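Phenylalanine/tyrosine ammonia-lyase (Rhodosporidium toruloides, PDB 1Y2M) catalyses the non-oxidative deamination of L-phenylalanine and L-tyrosine to trans-cinnamate and p-coumarate, releasing ammonia at the entry to phenylpropanoid metabolism. Local coordinates at residues F437-T441 against D471-A475; L296-T300 against H527-L532. All blocks are in the same frame, centred on the assembly; numbering follows the deposited sequence.

How the interactions relate
From the N terminus, the chain first supplies residues 296-300 on helix 273-303, then 437-441 on helix 416-443, then 471-475 on helix 468-484, and finally 527-532 on helix 506-560. Interaction 1 pairs the two middle segments and closes a short, mostly non-helical loop of 29 residues; interaction 2 pairs the outer two across 226 residues, so the smaller loop lies wholly within the larger and the two do not cross. They lie about 11 Å apart, centre to centre, and segment 437-441 also touches both segments of interaction 2: Gln439 NE2 lies 2.9 Å from Thr297 OG1, probably hydrogen-bonded, and Leu440 CD1 lies 3.5 Å from Cys530 CB. Four helices of the ammonia-lyase core are thereby joined.

Interaction 1: F437-T441 against D471-A475; sequences FTQLT and DIAAA
Ala474 forms the apolar centre, its CB 3.8 Å from Phe437 CD1 and 3.7 Å from Leu440 CD2. Both segments are regular alpha-helix, nearly antiparallel (165° between N-to-C directions), with axes 9.9 Å apart at closest approach; CA atoms pair Phe437 with Ala474 and Thr441 with Asp471, each at 6.0 Å. Phe437 and Leu440 both have chi1 t and CA-to-CB bonds directed toward the partner helix. The phenyl ring also reaches Ala475, Phe437 CE1 to Ala475 CB 3.8 Å, so small alanines accommodate the larger side chains. Beyond the ring, Thr441 OG1 donates a 2.6 Å hydrogen bond to Asp471 OD1, both residues having chi1 near -160°. One water donates to Thr441 O at 2.9 Å and to Asp471 OD2 at 2.5 Å, a second link. The Asp471 side chain lies about 5 Å from that of Lys468, a cinnamate-binding residue, and Met497 of a second subunit packs on Asp471. This antiparallel helix pair belongs to the helical core of the PAL/histidase fold, beside the active site.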
# COMPACT_ATOMS: atom_id res chain seq x y z
N PHE B 437 -18.99 1.10 9.12
CA PHE B 437 -18.53 0.11 10.14
C PHE B 437 -18.56 0.80 11.53
O PHE B 437 -18.99 0.23 12.52
CB PHE B 437 -17.10 -0.30 9.86
CG PHE B 437 -16.43 -0.99 11.01
CD1 PHE B 437 -16.85 -2.23 11.44
CD2 PHE B 437 -15.43 -0.36 11.69
CE1 PHE B 437 -16.26 -2.85 12.52
CE2 PHE B 437 -14.84 -0.96 12.80
CZ PHE B 437 -15.26 -2.22 13.20
N THR B 438 -18.00 2.00 11.62
CA THR B 438 -17.91 2.67 12.93
C THR B 438 -19.28 3.00 13.48
O THR B 438 -19.53 2.89 14.71
CB THR B 438 -17.06 3.97 12.96
OG1 THR B 438 -17.62 4.99 12.11
CG2 THR B 438 -15.65 3.67 12.52
N GLN B 439 -20.21 3.33 12.59
CA GLN B 439 -21.64 3.53 13.04
C GLN B 439 -22.23 2.24 13.59
O GLN B 439 -22.87 2.24 14.66
CB GLN B 439 -22.53 4.01 11.88
CG GLN B 439 -22.20 5.38 11.38
CD GLN B 439 -22.93 5.73 10.10
OE1 GLN B 439 -23.60 4.86 9.52
NE2 GLN B 439 -22.80 6.99 9.64
N LEU B 440 -22.06 1.16 12.83
CA LEU B 440 -22.65 -0.12 13.18
C LEU B 440 -22.01 -0.64 14.47
O LEU B 440 -22.71 -1.05 15.36
CB LEU B 440 -22.40 -1.11 12.06
CG LEU B 440 -22.81 -2.56 12.37
CD1 LEU B 440 -24.28 -2.63 12.65
CD2 LEU B 440 -22.53 -3.47 11.17
N THR B 441 -20.68 -0.56 14.61
CA THR B 441 -20.04 -1.21 15.76
C THR B 441 -20.35 -0.44 17.05
O THR B 441 -20.43 -1.03 18.14
CB THR B 441 -18.57 -1.48 15.48
OG1 THR B 441 -18.10 -2.51 16.40
CG2 THR B 441 -17.76 -0.23 15.58
N ASP B 471 -21.04 -8.03 13.89
CA ASP B 471 -20.07 -7.01 14.33
C ASP B 471 -18.69 -7.42 13.83
O ASP B 471 -17.95 -6.64 13.25
CB ASP B 471 -20.09 -6.96 15.87
CG ASP B 471 -19.51 -5.67 16.43
OD1 ASP B 471 -19.45 -4.62 15.73
OD2 ASP B 471 -19.18 -5.70 17.65
N ILE B 472 -18.35 -8.69 14.04
CA ILE B 472 -17.06 -9.24 13.60
C ILE B 472 -16.98 -9.25 12.07
O ILE B 472 -15.93 -8.87 11.51
CB ILE B 472 -16.88 -10.67 14.17
CG1 ILE B 472 -16.76 -10.61 15.70
CG2 ILE B 472 -15.66 -11.36 13.55
CD1 ILE B 472 -17.09 -11.97 16.40
N ALA B 473 -18.03 -9.70 11.37
CA ALA B 473 -18.03 -9.64 9.91
C ALA B 473 -17.79 -8.23 9.37
O ALA B 473 -17.05 -8.07 8.42
CB ALA B 473 -19.33 -10.24 9.35
N ALA B 474 -18.44 -7.22 9.97
CA ALA B 474 -18.32 -5.87 9.52
C ALA B 474 -16.85 -5.46 9.62
O ALA B 474 -16.29 -4.78 8.72
CB ALA B 474 -19.20 -4.96 10.37
N ALA B 475 -16.19 -5.85 10.70
CA ALA B 475 -14.76 -5.53 10.87
C ALA B 475 -13.99 -6.16 9.69
O ALA B 475 -13.11 -5.55 9.08
CB ALA B 475 -14.24 -6.07 12.17
O HOH W 1 -19.37 -3.58 19.02

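Interaction 2: L296-T300 against H527-L532; sequences LTAMT and HLYCVL
Two alpha-helical segments run nearly parallel, crossing at 22° with axes 10.0 Å apart; CA atoms pair Leu296 with Leu528 at 6.6 Å and Thr300 with Val531 at 6.2 Å. The CA-to-CB bond of Leu296 points toward helix 527-532, setting CB over the His527 ring, 4.1 Å from its centroid and 25° off the normal, a CH-pi contact; its mt rotamer carries CD2 to 3.9 Å from Leu528 CB and 4.1 Å from Val531 CG1. His527 CA-to-CB also points toward its partner, and with chi1 t (chi2 178°) the ring edge meets Thr300, NE2 donating to OG1 (2.8 Å, N-H...O angle 143°). Thr300 OG1, chi1 m, itself donates to Leu296 O (2.8 Å), one turn back. This is buried packing between helices 273-303 and 506-560 of the PAL/histidase helical core. Val531, chi1 80°, brings CG2 within 3.9 Å of Met299 CB. Met299, a selenomethionine with chi angles m, t and p, ends with CE 3.6 Å from Leu532 CD2; Leu532 is mt and also touches Tyr666 on helix 662-672.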
# COMPACT_ATOMS: atom_id res chain seq x y z
N LEU B 296 -28.35 4.70 5.59
CA LEU B 296 -27.98 3.97 6.78
C LEU B 296 -27.55 4.90 7.90
O LEU B 296 -27.88 4.65 9.05
CB LEU B 296 -26.86 3.00 6.45
CG LEU B 296 -27.30 1.77 5.68
CD1 LEU B 296 -26.12 1.02 5.19
CD2 LEU B 296 -28.11 0.89 6.59
N THR B 297 -26.88 5.98 7.57
CA THR B 297 -26.57 7.03 8.54
C THR B 297 -27.85 7.54 9.23
O THR B 297 -27.93 7.61 10.46
CB THR B 297 -25.77 8.20 7.90
OG1 THR B 297 -24.52 7.72 7.42
CG2 THR B 297 -25.50 9.27 8.95
N ALA B 298 -28.84 7.89 8.41
CA ALA B 298 -30.13 8.41 8.92
C ALA B 298 -30.78 7.34 9.82
O ALA B 298 -31.21 7.62 10.97
CB ALA B 298 -31.04 8.77 7.79
N MSE B 299 -30.83 6.10 9.35
CA MSE B 299 -31.53 5.05 10.14
C MSE B 299 -30.83 4.74 11.44
O MSE B 299 -31.42 4.37 12.46
CB MSE B 299 -31.76 3.83 9.27
CG MSE B 299 -32.64 4.18 8.17
SE MSE B 299 -33.11 2.63 7.06
CE MSE B 299 -34.58 2.03 8.07
N THR B 300 -29.51 4.85 11.40
CA THR B 300 -28.71 4.71 12.63
C THR B 300 -28.97 5.85 13.62
O THR B 300 -29.01 5.63 14.84
CB THR B 300 -27.22 4.53 12.33
OG1 THR B 300 -27.02 3.43 11.40
CG2 THR B 300 -26.42 4.24 13.59
N HIS B 527 -25.05 -3.92 7.84
CA HIS B 527 -25.50 -2.76 8.60
C HIS B 527 -27.02 -2.62 8.48
O HIS B 527 -27.71 -2.32 9.47
CB HIS B 527 -24.73 -1.53 8.07
CG HIS B 527 -24.93 -0.26 8.87
ND1 HIS B 527 -24.27 0.92 8.56
CD2 HIS B 527 -25.70 0.01 9.95
CE1 HIS B 527 -24.64 1.85 9.42
NE2 HIS B 527 -25.52 1.33 10.26
N LEU B 528 -27.55 -2.70 7.28
CA LEU B 528 -29.00 -2.59 7.11
C LEU B 528 -29.75 -3.67 7.89
O LEU B 528 -30.73 -3.37 8.58
CB LEU B 528 -29.36 -2.68 5.62
CG LEU B 528 -30.81 -2.49 5.19
CD1 LEU B 528 -31.44 -1.26 5.84
CD2 LEU B 528 -30.88 -2.36 3.65
N TYR B 529 -29.25 -4.91 7.84
CA TYR B 529 -29.85 -5.98 8.65
C TYR B 529 -29.92 -5.54 10.11
O TYR B 529 -30.97 -5.65 10.76
CB TYR B 529 -29.06 -7.27 8.50
CG TYR B 529 -29.57 -8.36 9.41
CD1 TYR B 529 -30.55 -9.26 9.00
CD2 TYR B 529 -29.07 -8.47 10.68
CE1 TYR B 529 -31.02 -10.22 9.85
CE2 TYR B 529 -29.57 -9.44 11.56
CZ TYR B 529 -30.53 -10.30 11.14
OH TYR B 529 -30.99 -11.27 12.04
N CYS B 530 -28.78 -5.06 10.62
CA CYS B 530 -28.68 -4.72 12.06
C CYS B 530 -29.53 -3.51 12.46
O CYS B 530 -30.23 -3.54 13.50
CB CYS B 530 -27.28 -4.52 12.49
SG CYS B 530 -26.21 -5.96 12.38
N VAL B 531 -29.48 -2.45 11.66
CA VAL B 531 -30.20 -1.23 12.02
C VAL B 531 -31.69 -1.50 12.09
O VAL B 531 -32.40 -0.90 12.88
CB VAL B 531 -29.82 -0.02 11.09
CG1 VAL B 531 -30.57 -0.10 9.75
CG2 VAL B 531 -30.10 1.32 11.78
N LEU B 532 -32.20 -2.38 11.24
CA LEU B 532 -33.65 -2.66 11.26
C LEU B 532 -34.02 -3.41 12.55
O LEU B 532 -35.05 -3.11 13.15
CB LEU B 532 -34.06 -3.50 10.05
CG LEU B 532 -33.79 -2.80 8.74
CD1 LEU B 532 -33.99 -3.77 7.61
CD2 LEU B 532 -34.64 -1.51 8.56